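Tudor and KH domain-containing protein homolog (Bombyx mori, PDB 5VQH) takes part in primary piRNA biogenesis and transposon repression during spermatogenesis, its extended Tudor domain, the part crystallised here, binding symmetrically dimethylated arginines of the Piwi proteins Siwi and Ago3. Local coordinates at residues V45-D50 and L135-Q140; Y58-E63 and G87-A92; A81-D86 and V111-Y116. All coordinates share one frame; numbering follows the deposited sequence.

Overall arrangement
All three contacts belong to the extended Tudor domain. Contact 1, between residues 45-50 and 135-140, encloses the other two along the chain, while contacts 2 and 3 interleave, since 58-63, 81-86, 87-92 and 111-116 follow in that order. The centres of contacts 2 and 3 lie about 11 Å apart, and contact 1 is about 15 Å and 14 Å from them. Helix 43-59 supplies one side of contacts 1 and 2. Strands 78-82, 89-98 and 108-113, neighbours in the antiparallel Tudor sheet, carry contacts 2 and 3. Both of these touch the bound dimethylarginine, and hydrogen bonds from Arg91 NH2 to Leu137 O and Gln140 N to Asp115 OD1 join contact 1 to this pocket-bearing region.

Contact 1 of 3, residues V45-D50 and L135-Q140; sequences VAQLDD and LRLRFQ
Leu137 swings CG away from its backbone N (chi1 172°), which carries its two methyl groups onto the flank of helix 43-59. CD2 settles against the helix backbone, 3.7 Å from Leu48 N, and close to Leu48 CA as well. The other branch, CD1, lies 3.8 Å from Gln47 OE1, against the end of an extended side chain that reaches across it. Leu48 in turn uses its CD2 on Gln140, meeting the aliphatic CG at 3.9 Å as the two side chains run past each other in opposite senses. Leu48 also packs on Tyr116, so the contact lies directly behind a wall of the dimethylarginine pocket. Gln140 bends at its second torsion, which folds its amide back over its own loop: NE2 donates to Arg138 O at 3.2 Å, a nearly straight bond that approaches from above the carbonyl plane. Between the two segments the contact is apolar packing; the polar tie from loop to helix lies at Gln44, whose OE1 accepts from Gln140 NE2 and Arg138 NH2. Asp115 OD1 takes Gln140 N and Arg91 NH2 bonds Leu137 O, which ties the loop to the Tudor sheet as well.

Contact 2 of 3, residues Y58-E63 and G87-A92; sequences YYSKKE and GRWYRA. With 2MR (n3, n4-dimethylarginine), chain C.
Tyr59 meets Trp89 first through its CB, which sits over the face of the indole. This methylene lies 3.4 Å from the centroid of the five-membered ring and only 10° off the ring normal, a CH-pi contact of good geometry. One bond further, CG is still 4.1 Å from Trp89 CD2, but from here the phenol leads away: CG stands beside the backbone N and anti to the carbonyl carbon (chi1 -72°), which turns the ring off the indole while CB stays over its face. The Tyr59 ring and the six-membered ring of Trp89 meet obliquely, with planes at 31° and centroids 5.2 Å apart. One face of the phenol carries Tyr58 CD2, 3.8 Å above its plane. At the tip, OH bonds Glu129 O and Arg131 N, which ties this part of helix 43-59 to the chain around strand 128-129. Ser60 OG stands at the indole edge, 4.0 Å from Trp89 NE1, too far for a bond; its partner is Thr56 O, one turn back in the helix.

Next to Trp89 along the strand, Tyr90 turns the other way and enters the dimethylarginine pocket. NH1 of the ligand lies over the face of its ring, and Tyr90 OH comes within 3.0 Å of the ligand CD. That hydroxyl bonds Asp86 OD1, the oxygen to which Arg88 NH1 forms a salt bridge. Strand 89-98 thus presents Trp89 to Tyr59 of helix 43-59 and Tyr90 to the ligand, while Ala80 and Val82 of the adjoining strand 78-82 also pack on the indole.

Contact 3 of 3, residues A81-D86 and V111-Y116; sequences AVFRHD and VFYLDY. With 2MR (n3, n4-dimethylarginine), chain C.
Ala81 opens the contact with its CB, 4.2 Å from CE1 of Tyr113, whose ring extends from strand 108-113. At Val82 the backbone takes over. Its O accepts a hydrogen bond of 2.7 Å from Tyr113 OH, the donor tilted 27° from the carbonyl plane, so the phenol is anchored at its tip. Phe83 then sends its ring opposite its backbone N (chi1 180°), which directs an edge at the Tyr113 face. The two rings form an edge-to-face pair with planes at 74°. Phe83 CD1 comes within 3.9 Å of Tyr113 CE2. A water fastens the next residue: it accepts from Arg84 N at 2.9 Å and donates to Tyr113 OH at 3.0 Å, giving that hydroxyl one bond as donor and one as acceptor. Asp86 ends the segment beside the ligand, its OD1 3.3 Å from the ligand CA.

Phe83, Tyr113 and Tyr116, with Tyr90 of strand 89-98, form an aromatic cage of the kind by which Tudor domains read methylated arginine. The dimethylguanidinium lies between the faces of Phe83 and Tyr116, with the ligand CZ 3.5 Å from Tyr116 CG. The methyl CQ1 nestles against Tyr113, 3.4 Å from its CG, and Asp118 OD2 adds a hydrogen bond to the ligand. Strands 78-82 and 108-113 flank strand 89-98, to which Ala81 and Leu114 are joined by backbone bonds with Tyr90 and Arg91; Val52 of helix 43-59 packs on Tyr116, and Val122 of strand 119-123 on Tyr113.

Contact 1 of 3, residues V45-D50 and L135-Q140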
loop_
_atom_site.group_PDB
_atom_site.type_symbol
_atom_site.label_atom_id
_atom_site.label_comp_id
_atom_site.label_asym_id
_atom_site.label_seq_id
_atom_site.Cartn_x
_atom_site.Cartn_y
_atom_site.Cartn_z
ATOM N N VAL A 45 -8.515 -5.037 -10.603
ATOM C CA VAL A 45 -7.140 -4.809 -10.963
ATOM C C VAL A 45 -7.095 -4.189 -12.346
ATOM O O VAL A 45 -6.372 -3.236 -12.585
ATOM C CB VAL A 45 -6.325 -6.105 -10.893
ATOM C CG1 VAL A 45 -4.921 -5.898 -11.452
ATOM C CG2 VAL A 45 -6.237 -6.600 -9.439
ATOM N N ALA A 46 -7.886 -4.721 -13.263
ATOM C CA ALA A 46 -7.915 -4.226 -14.633
ATOM C C ALA A 46 -8.604 -2.862 -14.653
ATOM O O ALA A 46 -8.253 -1.998 -15.441
ATOM C CB ALA A 46 -8.644 -5.215 -15.523
ATOM N N GLN A 47 -9.583 -2.667 -13.780
ATOM C CA GLN A 47 -10.174 -1.358 -13.612
ATOM C C GLN A 47 -9.118 -0.340 -13.137
ATOM O O GLN A 47 -9.079 0.796 -13.630
ATOM C CB GLN A 47 -11.352 -1.418 -12.672
ATOM C CG GLN A 47 -12.580 -2.086 -13.253
ATOM C CD GLN A 47 -13.744 -2.029 -12.279
ATOM O OE1 GLN A 47 -13.679 -2.568 -11.179
ATOM N NE2 GLN A 47 -14.803 -1.365 -12.667
ATOM N N LEU A 48 -8.241 -0.776 -12.228
ATOM C CA LEU A 48 -7.115 0.027 -11.759
ATOM C C LEU A 48 -6.188 0.368 -12.867
ATOM O O LEU A 48 -5.916 1.542 -13.078
ATOM C CB LEU A 48 -6.333 -0.678 -10.645
ATOM C CG LEU A 48 -5.092 0.035 -10.082
ATOM C CD1 LEU A 48 -5.399 1.415 -9.497
ATOM C CD2 LEU A 48 -4.445 -0.829 -9.020
ATOM N N ASP A 49 -5.700 -0.655 -13.574
ATOM C CA ASP A 49 -4.924 -0.448 -14.804
ATOM C C ASP A 49 -5.533 0.623 -15.717
ATOM O O ASP A 49 -4.840 1.458 -16.261
ATOM C CB ASP A 49 -4.824 -1.737 -15.601
ATOM C CG ASP A 49 -3.897 -2.779 -14.964
ATOM O OD1 ASP A 49 -3.212 -2.494 -13.953
ATOM O OD2 ASP A 49 -3.858 -3.919 -15.508
ATOM N N ASP A 50 -6.829 0.576 -15.913
ATOM C CA ASP A 50 -7.468 1.496 -16.834
ATOM C C ASP A 50 -7.454 2.881 -16.271
ATOM O O ASP A 50 -7.306 3.867 -17.013
ATOM C CB ASP A 50 -8.925 1.071 -17.073
ATOM C CG ASP A 50 -9.018 -0.173 -17.914
ATOM O OD1 ASP A 50 -8.086 -0.345 -18.730
ATOM O OD2 ASP A 50 -9.983 -0.976 -17.744
ATOM N N LEU A 135 -12.716 9.046 -8.010
ATOM C CA LEU A 135 -12.844 8.382 -6.714
ATOM C C LEU A 135 -13.735 7.126 -6.719
ATOM O O LEU A 135 -13.850 6.430 -5.689
ATOM C CB LEU A 135 -13.431 9.353 -5.698
ATOM C CG LEU A 135 -12.583 10.560 -5.365
ATOM C CD1 LEU A 135 -13.433 11.641 -4.727
ATOM C CD2 LEU A 135 -11.493 10.118 -4.418
ATOM N N ARG A 136 -14.382 6.855 -7.842
ATOM C CA ARG A 136 -15.347 5.793 -7.879
ATOM C C ARG A 136 -14.748 4.454 -7.502
ATOM O O ARG A 136 -15.286 3.767 -6.672
ATOM C CB ARG A 136 -15.972 5.669 -9.257
ATOM C CG ARG A 136 -16.986 6.746 -9.581
ATOM C CD ARG A 136 -17.432 6.571 -11.024
ATOM N NE ARG A 136 -18.161 7.729 -11.536
ATOM C CZ ARG A 136 -18.350 7.989 -12.830
ATOM N NH1 ARG A 136 -17.851 7.184 -13.770
ATOM N NH2 ARG A 136 -19.032 9.073 -13.192
ATOM N N LEU A 137 -13.649 4.076 -8.130
ATOM C CA LEU A 137 -13.082 2.781 -7.841
ATOM C C LEU A 137 -12.502 2.718 -6.416
ATOM O O LEU A 137 -11.832 3.630 -5.942
ATOM C CB LEU A 137 -12.043 2.432 -8.886
ATOM C CG LEU A 137 -11.225 1.171 -8.611
ATOM C CD1 LEU A 137 -12.112 -0.034 -8.791
ATOM C CD2 LEU A 137 -10.025 1.086 -9.540
ATOM N N ARG A 138 -12.789 1.628 -5.734
ATOM C CA ARG A 138 -12.388 1.444 -4.341
ATOM C C ARG A 138 -10.874 1.602 -4.233
ATOM O O ARG A 138 -10.123 1.301 -5.175
ATOM C CB ARG A 138 -12.860 0.044 -3.857
ATOM C CG ARG A 138 -12.397 -0.379 -2.470
ATOM C CD ARG A 138 -12.856 -1.805 -2.163
ATOM N NE ARG A 138 -12.260 -2.777 -3.097
ATOM C CZ ARG A 138 -11.169 -3.480 -2.837
ATOM N NH1 ARG A 138 -10.535 -3.330 -1.668
ATOM N NH2 ARG A 138 -10.697 -4.324 -3.740
ATOM N N PHE A 139 -10.405 2.086 -3.097
ATOM C CA PHE A 139 -8.953 2.192 -2.928
ATOM C C PHE A 139 -8.366 0.784 -2.781
ATOM O O PHE A 139 -8.739 0.043 -1.887
ATOM C CB PHE A 139 -8.612 3.083 -1.741
ATOM C CG PHE A 139 -9.033 4.524 -1.921
ATOM C CD1 PHE A 139 -8.874 5.168 -3.135
ATOM C CD2 PHE A 139 -9.553 5.242 -0.855
ATOM C CE1 PHE A 139 -9.253 6.482 -3.285
ATOM C CE2 PHE A 139 -9.921 6.570 -0.988
ATOM C CZ PHE A 139 -9.768 7.198 -2.211
ATOM N N GLN A 140 -7.481 0.421 -3.693
ATOM C CA GLN A 140 -7.077 -0.976 -3.876
ATOM C C GLN A 140 -6.134 -1.562 -2.846
ATOM O O GLN A 140 -6.091 -2.804 -2.734
ATOM C CB GLN A 140 -6.440 -1.179 -5.251
ATOM C CG GLN A 140 -7.400 -1.159 -6.422
ATOM C CD GLN A 140 -8.489 -2.187 -6.274
ATOM O OE1 GLN A 140 -8.252 -3.383 -6.362
ATOM N NE2 GLN A 140 -9.674 -1.731 -5.977
#

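Contact 2 of 3, residues Y58-E63 and G87-A92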
loop_
_atom_site.group_PDB
_atom_site.type_symbol
_atom_site.label_atom_id
_atom_site.label_comp_id
_atom_site.label_asym_id
_atom_site.label_seq_id
_atom_site.Cartn_x
_atom_site.Cartn_y
_atom_site.Cartn_z
ATOM N N TYR A 58 -4.576 12.079 -18.966
ATOM C CA TYR A 58 -5.277 13.322 -18.657
ATOM C C TYR A 58 -4.358 14.347 -17.975
ATOM O O TYR A 58 -4.150 15.461 -18.487
ATOM C CB TYR A 58 -6.481 13.001 -17.785
ATOM C CG TYR A 58 -7.325 14.174 -17.433
ATOM C CD1 TYR A 58 -8.195 14.719 -18.343
ATOM C CD2 TYR A 58 -7.270 14.733 -16.163
ATOM C CE1 TYR A 58 -8.992 15.817 -18.017
ATOM C CE2 TYR A 58 -8.050 15.834 -15.818
ATOM C CZ TYR A 58 -8.914 16.380 -16.746
ATOM O OH TYR A 58 -9.688 17.465 -16.408
ATOM N N TYR A 59 -3.796 13.964 -16.836
ATOM C CA TYR A 59 -2.950 14.888 -16.064
ATOM C C TYR A 59 -1.589 15.157 -16.760
ATOM O O TYR A 59 -0.782 15.946 -16.303
ATOM C CB TYR A 59 -2.769 14.400 -14.611
ATOM C CG TYR A 59 -4.032 14.550 -13.755
ATOM C CD1 TYR A 59 -4.433 15.787 -13.282
ATOM C CD2 TYR A 59 -4.802 13.446 -13.383
ATOM C CE1 TYR A 59 -5.551 15.926 -12.483
ATOM C CE2 TYR A 59 -5.927 13.584 -12.607
ATOM C CZ TYR A 59 -6.302 14.831 -12.156
ATOM O OH TYR A 59 -7.447 15.003 -11.371
ATOM N N SER A 60 -1.352 14.516 -17.881
ATOM C CA SER A 60 -0.102 14.731 -18.589
ATOM C C SER A 60 -0.235 15.909 -19.535
ATOM O O SER A 60 0.754 16.356 -20.102
ATOM C CB SER A 60 0.313 13.464 -19.350
ATOM O OG SER A 60 0.873 12.516 -18.441
ATOM N N LYS A 61 -1.447 16.420 -19.688
ATOM C CA LYS A 61 -1.646 17.663 -20.392
ATOM C C LYS A 61 -1.735 18.852 -19.467
ATOM O O LYS A 61 -2.545 18.865 -18.533
ATOM C CB LYS A 61 -2.944 17.631 -21.162
ATOM C CG LYS A 61 -3.012 16.577 -22.239
ATOM C CD LYS A 61 -4.437 16.536 -22.779
ATOM C CE LYS A 61 -4.584 15.524 -23.901
ATOM N NZ LYS A 61 -3.752 14.309 -23.681
ATOM N N LYS A 62 -0.962 19.889 -19.810
ATOM C CA LYS A 62 -0.954 21.180 -19.117
ATOM C C LYS A 62 -2.350 21.768 -18.949
ATOM O O LYS A 62 -2.725 22.196 -17.851
ATOM C CB LYS A 62 -0.043 22.194 -19.855
ATOM N N GLU A 63 -3.125 21.805 -20.023
ATOM C CA GLU A 63 -4.472 22.382 -19.941
ATOM C C GLU A 63 -5.237 21.785 -18.759
ATOM O O GLU A 63 -5.913 22.492 -18.031
ATOM C CB GLU A 63 -5.270 22.151 -21.236
ATOM C CG GLU A 63 -4.521 22.485 -22.527
ATOM C CD GLU A 63 -3.741 21.295 -23.111
ATOM O OE1 GLU A 63 -4.364 20.401 -23.756
ATOM O OE2 GLU A 63 -2.497 21.269 -22.929
ATOM N N GLY A 87 6.820 8.159 -13.571
ATOM C CA GLY A 87 6.198 9.346 -14.141
ATOM C C GLY A 87 4.719 9.230 -14.466
ATOM O O GLY A 87 4.227 10.009 -15.226
ATOM N N ARG A 88 3.999 8.275 -13.888
ATOM C CA ARG A 88 2.540 8.168 -14.099
ATOM C C ARG A 88 1.728 8.740 -12.909
ATOM O O ARG A 88 2.262 8.940 -11.801
ATOM C CB ARG A 88 2.151 6.702 -14.353
ATOM C CG ARG A 88 2.866 6.035 -15.527
ATOM C CD ARG A 88 2.346 4.631 -15.760
ATOM N NE ARG A 88 3.086 3.880 -16.788
ATOM C CZ ARG A 88 4.094 3.027 -16.555
ATOM N NH1 ARG A 88 4.556 2.809 -15.325
ATOM N NH2 ARG A 88 4.662 2.383 -17.570
ATOM N N TRP A 89 0.444 9.003 -13.143
ATOM C CA TRP A 89 -0.407 9.671 -12.157
ATOM C C TRP A 89 -1.233 8.685 -11.353
ATOM O O TRP A 89 -1.818 7.728 -11.894
ATOM C CB TRP A 89 -1.329 10.708 -12.837
ATOM C CG TRP A 89 -0.565 11.928 -13.310
ATOM C CD1 TRP A 89 0.123 12.063 -14.477
ATOM C CD2 TRP A 89 -0.364 13.143 -12.596
ATOM N NE1 TRP A 89 0.724 13.296 -14.548
ATOM C CE2 TRP A 89 0.440 13.979 -13.403
ATOM C CE3 TRP A 89 -0.789 13.616 -11.357
ATOM C CZ2 TRP A 89 0.825 15.236 -13.008
ATOM C CZ3 TRP A 89 -0.411 14.857 -10.983
ATOM C CH2 TRP A 89 0.392 15.659 -11.806
ATOM N N TYR A 90 -1.312 8.955 -10.049
ATOM C CA TYR A 90 -1.923 8.046 -9.086
ATOM C C TYR A 90 -2.767 8.827 -8.067
ATOM O O TYR A 90 -2.648 10.049 -7.895
ATOM C CB TYR A 90 -0.830 7.214 -8.402
ATOM C CG TYR A 90 -0.068 6.340 -9.364
ATOM C CD1 TYR A 90 -0.577 5.124 -9.753
ATOM C CD2 TYR A 90 1.151 6.735 -9.913
ATOM C CE1 TYR A 90 0.094 4.312 -10.653
ATOM C CE2 TYR A 90 1.831 5.932 -10.826
ATOM C CZ TYR A 90 1.292 4.705 -11.184
ATOM O OH TYR A 90 1.896 3.833 -12.084
ATOM N N ARG A 91 -3.649 8.107 -7.415
ATOM C CA ARG A 91 -4.442 8.655 -6.372
ATOM C C ARG A 91 -3.634 8.455 -5.118
ATOM O O ARG A 91 -3.201 7.322 -4.827
ATOM C CB ARG A 91 -5.772 7.921 -6.253
ATOM C CG ARG A 91 -6.574 7.911 -7.528
ATOM C CD ARG A 91 -7.966 7.276 -7.396
ATOM N NE ARG A 91 -8.019 5.871 -6.991
ATOM C CZ ARG A 91 -9.155 5.197 -6.776
ATOM N NH1 ARG A 91 -10.347 5.792 -6.920
ATOM N NH2 ARG A 91 -9.119 3.934 -6.390
ATOM N N ALA A 92 -3.441 9.543 -4.373
ATOM C CA ALA A 92 -2.686 9.495 -3.137
ATOM C C ALA A 92 -3.363 10.351 -2.078
ATOM O O ALA A 92 -4.121 11.263 -2.398
ATOM C CB ALA A 92 -1.306 10.009 -3.394
HETATM N N 2MR C . 4.993 -0.436 -12.863
HETATM C CA 2MR C . 5.439 0.896 -12.413
HETATM C CB 2MR C . 4.786 1.214 -11.072
HETATM C CG 2MR C . 3.283 0.945 -11.056
HETATM C CD 2MR C . 2.699 1.816 -9.959
HETATM N NE 2MR C . 3.217 1.384 -8.685
HETATM C CZ 2MR C . 3.057 2.122 -7.609
HETATM N NH1 2MR C . 2.475 3.224 -7.728
HETATM C CQ1 2MR C . 2.201 4.158 -6.658
HETATM N NH2 2MR C . 3.510 1.716 -6.422
HETATM C CQ2 2MR C . 4.219 0.463 -6.213
HETATM C C 2MR C . 6.943 1.075 -12.259
HETATM O O 2MR C . 7.436 2.040 -11.645
HETATM O OXT 2MR C . 7.743 0.273 -12.750
#

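Contact 3 of 3, residues A81-D86 and V111-Y116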
loop_
_atom_site.group_PDB
_atom_site.type_symbol
_atom_site.label_atom_id
_atom_site.label_comp_id
_atom_site.label_asym_id
_atom_site.label_seq_id
_atom_site.Cartn_x
_atom_site.Cartn_y
_atom_site.Cartn_z
ATOM N N ALA A 81 -1.242 12.535 -8.038
ATOM C CA ALA A 81 0.204 12.675 -7.818
ATOM C C ALA A 81 1.034 11.774 -8.716
ATOM O O ALA A 81 0.732 10.610 -8.891
ATOM C CB ALA A 81 0.562 12.373 -6.367
ATOM N N VAL A 82 2.117 12.311 -9.235
ATOM C CA VAL A 82 3.015 11.526 -10.020
ATOM C C VAL A 82 3.779 10.633 -9.067
ATOM O O VAL A 82 3.989 10.985 -7.945
ATOM C CB VAL A 82 3.979 12.429 -10.810
ATOM C CG1 VAL A 82 5.137 11.619 -11.384
ATOM C CG2 VAL A 82 3.210 13.207 -11.893
ATOM N N PHE A 83 4.132 9.454 -9.533
ATOM C CA PHE A 83 5.026 8.549 -8.837
ATOM C C PHE A 83 6.387 8.715 -9.497
ATOM O O PHE A 83 6.515 8.537 -10.698
ATOM C CB PHE A 83 4.524 7.150 -9.045
ATOM C CG PHE A 83 5.334 6.079 -8.393
ATOM C CD1 PHE A 83 5.664 6.140 -7.053
ATOM C CD2 PHE A 83 5.672 4.930 -9.110
ATOM C CE1 PHE A 83 6.353 5.094 -6.428
ATOM C CE2 PHE A 83 6.360 3.894 -8.496
ATOM C CZ PHE A 83 6.699 3.976 -7.138
ATOM N N ARG A 84 7.400 9.084 -8.722
ATOM C CA ARG A 84 8.678 9.466 -9.321
ATOM C C ARG A 84 9.320 8.360 -10.162
ATOM O O ARG A 84 9.923 8.654 -11.173
ATOM C CB ARG A 84 9.659 9.976 -8.259
ATOM C CG ARG A 84 10.206 8.934 -7.289
ATOM C CD ARG A 84 11.018 9.656 -6.212
ATOM N NE ARG A 84 11.700 8.780 -5.241
ATOM C CZ ARG A 84 12.956 8.327 -5.349
ATOM N NH1 ARG A 84 13.706 8.611 -6.414
ATOM N NH2 ARG A 84 13.465 7.560 -4.386
ATOM N N HIS A 85 9.171 7.101 -9.771
ATOM C CA HIS A 85 9.820 6.011 -10.512
ATOM C C HIS A 85 9.244 5.646 -11.872
ATOM O O HIS A 85 9.936 4.980 -12.621
ATOM C CB HIS A 85 9.924 4.748 -9.667
ATOM C CG HIS A 85 10.756 4.929 -8.442
ATOM N ND1 HIS A 85 10.410 4.392 -7.220
ATOM C CD2 HIS A 85 11.907 5.615 -8.242
ATOM C CE1 HIS A 85 11.323 4.720 -6.322
ATOM N NE2 HIS A 85 12.239 5.467 -6.916
ATOM N N ASP A 86 8.016 6.046 -12.209
ATOM C CA ASP A 86 7.521 5.827 -13.582
ATOM C C ASP A 86 6.915 7.040 -14.275
ATOM O O ASP A 86 6.533 6.960 -15.447
ATOM C CB ASP A 86 6.529 4.666 -13.644
ATOM C CG ASP A 86 5.247 4.916 -12.859
ATOM O OD1 ASP A 86 4.428 3.983 -12.808
ATOM O OD2 ASP A 86 5.039 6.020 -12.300
ATOM N N VAL A 111 3.180 11.612 0.690
ATOM C CA VAL A 111 1.938 11.030 0.126
ATOM C C VAL A 111 1.883 9.504 0.113
ATOM O O VAL A 111 2.876 8.826 -0.093
ATOM C CB VAL A 111 1.648 11.541 -1.288
ATOM C CG1 VAL A 111 1.638 13.062 -1.294
ATOM C CG2 VAL A 111 2.644 11.038 -2.299
ATOM N N PHE A 112 0.704 8.981 0.390
ATOM C CA PHE A 112 0.433 7.553 0.425
ATOM C C PHE A 112 -0.378 7.193 -0.820
ATOM O O PHE A 112 -1.526 7.660 -0.971
ATOM C CB PHE A 112 -0.354 7.272 1.657
ATOM C CG PHE A 112 -0.891 5.884 1.743
ATOM C CD1 PHE A 112 -0.070 4.829 2.085
ATOM C CD2 PHE A 112 -2.239 5.634 1.566
ATOM C CE1 PHE A 112 -0.587 3.553 2.216
ATOM C CE2 PHE A 112 -2.749 4.350 1.706
ATOM C CZ PHE A 112 -1.929 3.321 2.034
ATOM N N TYR A 113 0.242 6.417 -1.724
ATOM C CA TYR A 113 -0.387 5.953 -2.960
ATOM C C TYR A 113 -1.436 4.890 -2.634
ATOM O O TYR A 113 -1.126 3.741 -2.281
ATOM C CB TYR A 113 0.672 5.440 -3.911
ATOM C CG TYR A 113 1.583 6.555 -4.389
ATOM C CD1 TYR A 113 1.197 7.390 -5.423
ATOM C CD2 TYR A 113 2.785 6.785 -3.788
ATOM C CE1 TYR A 113 2.000 8.409 -5.857
ATOM C CE2 TYR A 113 3.606 7.813 -4.199
ATOM C CZ TYR A 113 3.210 8.620 -5.228
ATOM O OH TYR A 113 4.039 9.637 -5.627
ATOM N N LEU A 114 -2.699 5.314 -2.743
ATOM C CA LEU A 114 -3.847 4.626 -2.144
ATOM C C LEU A 114 -4.183 3.243 -2.744
ATOM O O LEU A 114 -4.790 2.434 -2.090
ATOM C CB LEU A 114 -5.082 5.522 -2.290
ATOM C CG LEU A 114 -5.201 6.666 -1.316
ATOM C CD1 LEU A 114 -6.181 7.702 -1.820
ATOM C CD2 LEU A 114 -5.639 6.160 0.015
ATOM N N ASP A 115 -3.850 3.040 -4.009
ATOM C CA ASP A 115 -4.046 1.769 -4.716
ATOM C C ASP A 115 -2.858 0.771 -4.653
ATOM O O ASP A 115 -2.919 -0.305 -5.215
ATOM C CB ASP A 115 -4.393 2.102 -6.172
ATOM C CG ASP A 115 -5.698 2.896 -6.271
ATOM O OD1 ASP A 115 -6.679 2.402 -5.720
ATOM O OD2 ASP A 115 -5.755 3.983 -6.888
ATOM N N TYR A 116 -1.816 1.129 -3.917
ATOM C CA TYR A 116 -0.555 0.421 -3.952
ATOM C C TYR A 116 0.051 0.277 -2.576
ATOM O O TYR A 116 0.466 -0.811 -2.223
ATOM C CB TYR A 116 0.412 1.152 -4.883
ATOM C CG TYR A 116 0.006 1.029 -6.329
ATOM C CD1 TYR A 116 0.277 -0.122 -7.059
ATOM C CD2 TYR A 116 -0.704 2.025 -6.947
ATOM C CE1 TYR A 116 -0.109 -0.230 -8.393
ATOM C CE2 TYR A 116 -1.087 1.929 -8.262
ATOM C CZ TYR A 116 -0.808 0.802 -8.983
ATOM O OH TYR A 116 -1.237 0.725 -10.306
HETATM N N 2MR C . 4.993 -0.436 -12.863
HETATM C CA 2MR C . 5.439 0.896 -12.413
HETATM C CB 2MR C . 4.786 1.214 -11.072
HETATM C CG 2MR C . 3.283 0.945 -11.056
HETATM C CD 2MR C . 2.699 1.816 -9.959
HETATM N NE 2MR C . 3.217 1.384 -8.685
HETATM C CZ 2MR C . 3.057 2.122 -7.609
HETATM N NH1 2MR C . 2.475 3.224 -7.728
HETATM C CQ1 2MR C . 2.201 4.158 -6.658
HETATM N NH2 2MR C . 3.510 1.716 -6.422
HETATM C CQ2 2MR C . 4.219 0.463 -6.213
HETATM C C 2MR C . 6.943 1.075 -12.259
HETATM O O 2MR C . 7.436 2.040 -11.645
HETATM O OXT 2MR C . 7.743 0.273 -12.750
HETATM O O HOH W 1 7.039 9.934 -5.992
#